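Local coordinates for protein phosphate transporter (Thermotoga maritima MSB8, PDB 6L85) that probably imports inorganic phosphate across the membrane by coupling its uptake to sodium ions, as a bacterial relative of the human SLC20 carriers, at residues N25-A30 / A42-F47; F324-S329 / H348-A353. All coordinates share one frame; numbering follows the deposited sequence.

Interaction 1 (N25-A30 / A42-F47); sequences NSMATA and ALIAMF. With NA (sodium ion), chain S.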
loop_
_atom_site.group_PDB
_atom_site.type_symbol
_atom_site.label_atom_id
_atom_site.label_comp_id
_atom_site.label_asym_id
_atom_site.label_seq_id
_atom_site.Cartn_x
_atom_site.Cartn_y
_atom_site.Cartn_z
ATOM N N ASN B 25 6.902 19.436 -6.871
ATOM C CA ASN B 25 8.144 18.882 -6.319
ATOM C C ASN B 25 8.275 17.384 -6.584
ATOM O O ASN B 25 9.391 16.844 -6.572
ATOM C CB ASN B 25 8.239 19.098 -4.797
ATOM C CG ASN B 25 8.172 20.568 -4.369
ATOM O OD1 ASN B 25 8.037 21.490 -5.185
ATOM N ND2 ASN B 25 8.253 20.782 -3.057
ATOM N N SER B 26 7.158 16.678 -6.721
ATOM C CA SER B 26 7.230 15.252 -7.003
ATOM C C SER B 26 6.932 14.912 -8.453
ATOM O O SER B 26 7.553 13.990 -8.989
ATOM C CB SER B 26 6.268 14.469 -6.099
ATOM O OG SER B 26 4.924 14.808 -6.354
ATOM N N MET B 27 6.029 15.646 -9.112
ATOM C CA MET B 27 5.553 15.225 -10.426
ATOM C C MET B 27 6.137 16.006 -11.605
ATOM O O MET B 27 5.928 15.578 -12.743
ATOM C CB MET B 27 4.015 15.304 -10.491
ATOM C CG MET B 27 3.308 14.270 -9.595
ATOM S SD MET B 27 3.679 12.542 -10.048
ATOM C CE MET B 27 2.863 11.669 -8.723
ATOM N N ALA B 28 6.858 17.119 -11.392
ATOM C CA ALA B 28 7.341 17.894 -12.531
ATOM C C ALA B 28 8.352 17.112 -13.366
ATOM O O ALA B 28 8.390 17.280 -14.581
ATOM C CB ALA B 28 7.950 19.218 -12.061
ATOM N N THR B 29 9.176 16.266 -12.748
ATOM C CA THR B 29 10.090 15.437 -13.531
ATOM C C THR B 29 9.321 14.548 -14.510
ATOM O O THR B 29 9.634 14.512 -15.706
ATOM C CB THR B 29 10.965 14.584 -12.606
ATOM O OG1 THR B 29 10.137 13.914 -11.652
ATOM C CG2 THR B 29 11.984 15.460 -11.845
ATOM N N ALA B 30 8.301 13.832 -14.014
ATOM C CA ALA B 30 7.537 12.903 -14.844
ATOM C C ALA B 30 6.706 13.643 -15.884
ATOM O O ALA B 30 6.573 13.180 -17.019
ATOM C CB ALA B 30 6.626 12.020 -13.969
ATOM N N ALA B 42 -1.679 14.340 -11.220
ATOM C CA ALA B 42 -2.482 14.800 -10.094
ATOM C C ALA B 42 -3.188 13.637 -9.396
ATOM O O ALA B 42 -3.201 13.567 -8.164
ATOM C CB ALA B 42 -3.484 15.855 -10.563
ATOM N N LEU B 43 -3.771 12.703 -10.163
ATOM C CA LEU B 43 -4.497 11.592 -9.526
ATOM C C LEU B 43 -3.554 10.674 -8.742
ATOM O O LEU B 43 -3.846 10.260 -7.590
ATOM C CB LEU B 43 -5.270 10.802 -10.587
ATOM C CG LEU B 43 -6.380 11.595 -11.285
ATOM C CD1 LEU B 43 -6.944 10.867 -12.541
ATOM C CD2 LEU B 43 -7.489 11.955 -10.311
ATOM N N ILE B 44 -2.409 10.351 -9.352
ATOM C CA ILE B 44 -1.405 9.550 -8.660
ATOM C C ILE B 44 -0.976 10.240 -7.371
ATOM O O ILE B 44 -0.945 9.620 -6.293
ATOM C CB ILE B 44 -0.192 9.283 -9.571
ATOM C CG1 ILE B 44 -0.617 8.634 -10.882
ATOM C CG2 ILE B 44 0.823 8.406 -8.854
ATOM C CD1 ILE B 44 0.531 8.409 -11.836
ATOM N N ALA B 45 -0.634 11.535 -7.463
ATOM C CA ALA B 45 -0.157 12.257 -6.283
ATOM C C ALA B 45 -1.221 12.286 -5.209
ATOM O O ALA B 45 -0.908 12.196 -4.025
ATOM C CB ALA B 45 0.258 13.681 -6.647
ATOM N N MET B 46 -2.491 12.415 -5.607
ATOM C CA MET B 46 -3.582 12.405 -4.641
ATOM C C MET B 46 -3.511 11.174 -3.761
ATOM O O MET B 46 -3.663 11.258 -2.536
ATOM C CB MET B 46 -4.927 12.440 -5.359
ATOM C CG MET B 46 -5.340 13.821 -5.784
ATOM S SD MET B 46 -7.000 13.766 -6.467
ATOM C CE MET B 46 -7.978 14.096 -5.004
ATOM N N PHE B 47 -3.288 10.014 -4.377
ATOM C CA PHE B 47 -3.232 8.810 -3.550
ATOM C C PHE B 47 -1.938 8.736 -2.731
ATOM O O PHE B 47 -1.969 8.395 -1.540
ATOM C CB PHE B 47 -3.416 7.554 -4.405
ATOM C CG PHE B 47 -4.104 6.453 -3.670
ATOM C CD1 PHE B 47 -3.389 5.613 -2.819
ATOM C CD2 PHE B 47 -5.480 6.287 -3.775
ATOM C CE1 PHE B 47 -4.034 4.603 -2.108
ATOM C CE2 PHE B 47 -6.126 5.289 -3.077
ATOM C CZ PHE B 47 -5.402 4.443 -2.234
HETATM NA NA NA S . 9.694 11.334 -11.918
#
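Met27 of 25-30 reaches 42-47 with its terminal methyl alone. CE lies 3.9 Å from Ile44 CG2 and equally 3.9 Å from Ala45 CB, and comes down to 3.7 Å from Ala45 N, so the methyl rests against the backbone of the second helix between two apolar groups. The Met27 chain bends at chi2 (-62°) before running straight out to CE, and it crosses the Ile44 side chain at about a right angle. No hydrogen bond joins the two segments; the nearest CA pair, Met27 and Ala45, is 7.7 Å apart, a spacing spanned by the long thioether. Met27 also touches Met308 and Ser251, while Leu43 and Met46 of 42-47 pack on Val216 and Phe215 of the second subunit. Helix 2-32 is kinked here: the N atoms of Thr29 and Ala30 lack their bonds to the turn before, and Ser26 O, which Ala30 N would otherwise use, forms a hydrogen bond with Ser247 OG. Two residues beyond Met27, Thr29 turns OG1 to a sodium ion at 2.6 Å. The contact is apolar helix-helix packing on a kinked helix whose same segment gives Thr29 to a sodium site with Gln243, Ser247 and Asp327.

Interaction 2 (F324-S329 / H348-A353); sequences FTVDFS and HVVVGA. With NA (sodium ion), chain S.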
loop_
_atom_site.group_PDB
_atom_site.type_symbol
_atom_site.label_atom_id
_atom_site.label_comp_id
_atom_site.label_asym_id
_atom_site.label_seq_id
_atom_site.Cartn_x
_atom_site.Cartn_y
_atom_site.Cartn_z
ATOM N N PHE B 324 14.817 10.512 -12.759
ATOM C CA PHE B 324 14.855 9.354 -11.871
ATOM C C PHE B 324 15.763 9.599 -10.666
ATOM O O PHE B 324 15.364 9.364 -9.513
ATOM C CB PHE B 324 15.336 8.141 -12.675
ATOM C CG PHE B 324 15.373 6.843 -11.900
ATOM C CD1 PHE B 324 14.259 6.013 -11.860
ATOM C CD2 PHE B 324 16.540 6.429 -11.255
ATOM C CE1 PHE B 324 14.291 4.800 -11.173
ATOM C CE2 PHE B 324 16.581 5.224 -10.575
ATOM C CZ PHE B 324 15.447 4.407 -10.531
ATOM N N THR B 325 17.004 10.053 -10.925
ATOM C CA THR B 325 17.980 10.283 -9.853
ATOM C C THR B 325 17.549 11.417 -8.916
ATOM O O THR B 325 17.699 11.316 -7.694
ATOM C CB THR B 325 19.353 10.576 -10.483
ATOM O OG1 THR B 325 19.814 9.399 -11.162
ATOM C CG2 THR B 325 20.405 10.975 -9.430
ATOM N N VAL B 326 17.014 12.500 -9.477
ATOM C CA VAL B 326 16.579 13.650 -8.687
ATOM C C VAL B 326 15.462 13.245 -7.739
ATOM O O VAL B 326 15.465 13.593 -6.550
ATOM C CB VAL B 326 16.125 14.788 -9.624
ATOM C CG1 VAL B 326 15.246 15.821 -8.882
ATOM C CG2 VAL B 326 17.327 15.447 -10.276
ATOM N N ASP B 327 14.482 12.508 -8.263
ATOM C CA ASP B 327 13.377 12.048 -7.433
ATOM C C ASP B 327 13.850 11.106 -6.344
ATOM O O ASP B 327 13.475 11.259 -5.172
ATOM C CB ASP B 327 12.336 11.340 -8.288
ATOM C CG ASP B 327 11.594 12.276 -9.206
ATOM O OD1 ASP B 327 11.588 13.502 -8.952
ATOM O OD2 ASP B 327 10.990 11.770 -10.180
ATOM N N PHE B 328 14.637 10.087 -6.713
ATOM C CA PHE B 328 15.113 9.153 -5.702
ATOM C C PHE B 328 15.823 9.890 -4.573
ATOM O O PHE B 328 15.543 9.650 -3.386
ATOM C CB PHE B 328 16.045 8.109 -6.317
ATOM C CG PHE B 328 16.450 7.032 -5.338
ATOM C CD1 PHE B 328 17.491 7.241 -4.442
ATOM C CD2 PHE B 328 15.737 5.841 -5.268
ATOM C CE1 PHE B 328 17.845 6.253 -3.515
ATOM C CE2 PHE B 328 16.082 4.858 -4.368
ATOM C CZ PHE B 328 17.137 5.064 -3.481
ATOM N N SER B 329 16.746 10.799 -4.924
ATOM C CA SER B 329 17.531 11.481 -3.897
ATOM C C SER B 329 16.661 12.395 -3.049
ATOM O O SER B 329 16.863 12.496 -1.833
ATOM C CB SER B 329 18.662 12.285 -4.542
ATOM O OG SER B 329 19.402 11.449 -5.421
ATOM N N HIS B 348 13.254 23.049 -1.547
ATOM C CA HIS B 348 14.694 23.314 -1.551
ATOM C C HIS B 348 15.486 22.043 -1.747
ATOM O O HIS B 348 16.550 22.074 -2.383
ATOM C CB HIS B 348 15.122 24.002 -0.254
ATOM C CG HIS B 348 14.381 25.273 0.008
ATOM N ND1 HIS B 348 14.355 25.879 1.242
ATOM C CD2 HIS B 348 13.599 26.030 -0.799
ATOM C CE1 HIS B 348 13.599 26.960 1.184
ATOM N NE2 HIS B 348 13.126 27.075 -0.042
ATOM N N VAL B 349 14.979 20.917 -1.239
ATOM C CA VAL B 349 15.671 19.650 -1.468
ATOM C C VAL B 349 15.614 19.273 -2.941
ATOM O O VAL B 349 16.590 18.758 -3.494
ATOM C CB VAL B 349 15.100 18.534 -0.579
ATOM C CG1 VAL B 349 15.648 17.180 -1.011
ATOM C CG2 VAL B 349 15.441 18.808 0.899
ATOM N N VAL B 350 14.479 19.516 -3.608
ATOM C CA VAL B 350 14.415 19.177 -5.026
ATOM C C VAL B 350 15.406 20.036 -5.795
ATOM O O VAL B 350 16.139 19.547 -6.661
ATOM C CB VAL B 350 12.987 19.348 -5.585
ATOM C CG1 VAL B 350 13.000 19.026 -7.055
ATOM C CG2 VAL B 350 12.040 18.415 -4.942
ATOM N N VAL B 351 15.411 21.340 -5.499
ATOM C CA VAL B 351 16.363 22.254 -6.125
ATOM C C VAL B 351 17.792 21.754 -5.919
ATOM O O VAL B 351 18.599 21.716 -6.854
ATOM C CB VAL B 351 16.175 23.675 -5.569
ATOM C CG1 VAL B 351 17.421 24.530 -5.845
ATOM C CG2 VAL B 351 14.925 24.299 -6.156
ATOM N N GLY B 352 18.119 21.352 -4.691
ATOM C CA GLY B 352 19.435 20.794 -4.436
ATOM C C GLY B 352 19.733 19.576 -5.290
ATOM O O GLY B 352 20.816 19.455 -5.864
ATOM N N ALA B 353 18.780 18.644 -5.367
ATOM C CA ALA B 353 19.007 17.422 -6.130
ATOM C C ALA B 353 19.248 17.739 -7.607
ATOM O O ALA B 353 20.135 17.154 -8.247
ATOM C CB ALA B 353 17.815 16.474 -5.953
HETATM NA NA NA S . 9.694 11.334 -11.918
#
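Beside a sodium site of this phosphate transporter, helices 320-339 and 346-357 pack at close quarters through small and beta-branched residues. The CA atoms of Val326 and Ala353 approach to 5.2 Å, a spacing that the small alanine permits. Ala353 CB sits 3.8 Å from Val326 O and 4.0 Å from Val326 CG1, touching backbone and side chain of the facing helix at once. Both branches of Val326 are used: CG1, placed anti to the backbone N (chi1 161°), meets Ala353 CB, whereas CG2 lies against Ala353 O. A looser apolar touch joins Val326 CG1 to Val350 CG1 at 4.3 Å. No hydrogen bond crosses between the segments. Within 324-329, Ser329 OG donates to Thr325 O over 2.8 Å, tilted 30° from the carbonyl plane, and Ser329 N reaches the same oxygen from the opposite face, so one carbonyl serves two donors and the serine hydroxyl is satisfied inside its own helix. The next residue after Val326, Asp327, directs its CB away from 348-353 and binds the sodium ion through OD2 at 2.2 Å; its carboxylate probably offsets the ion's positive charge. Asp327 also lies against Thr246 and Val250 of helix 231-258, while Phe324 and Phe328 touch helices 129-162 and 167-194, and Ala353 O accepts a hydrogen bond from Ser150 of helix 129-162.

Overall arrangement
The two contacts follow one another along the chain, interaction 1 joining helices 2-32 and 38-56 and interaction 2 joining helices 320-339 and 346-357, yet their centres lie 14 Å apart in the fold. They meet at one sodium ion: Thr29 OG1 and Asp327 OD2 both bind it and are 2.7 Å from each other, a probable hydrogen bond. A second touch is Asn25 O against Val350 CG2, at 3.5 Å. Helix 231-258 packs against both contacts and gives the remaining protein ligands of the ion. Residues far apart in sequence thus share one sodium site, consistent with sodium-dependent transport.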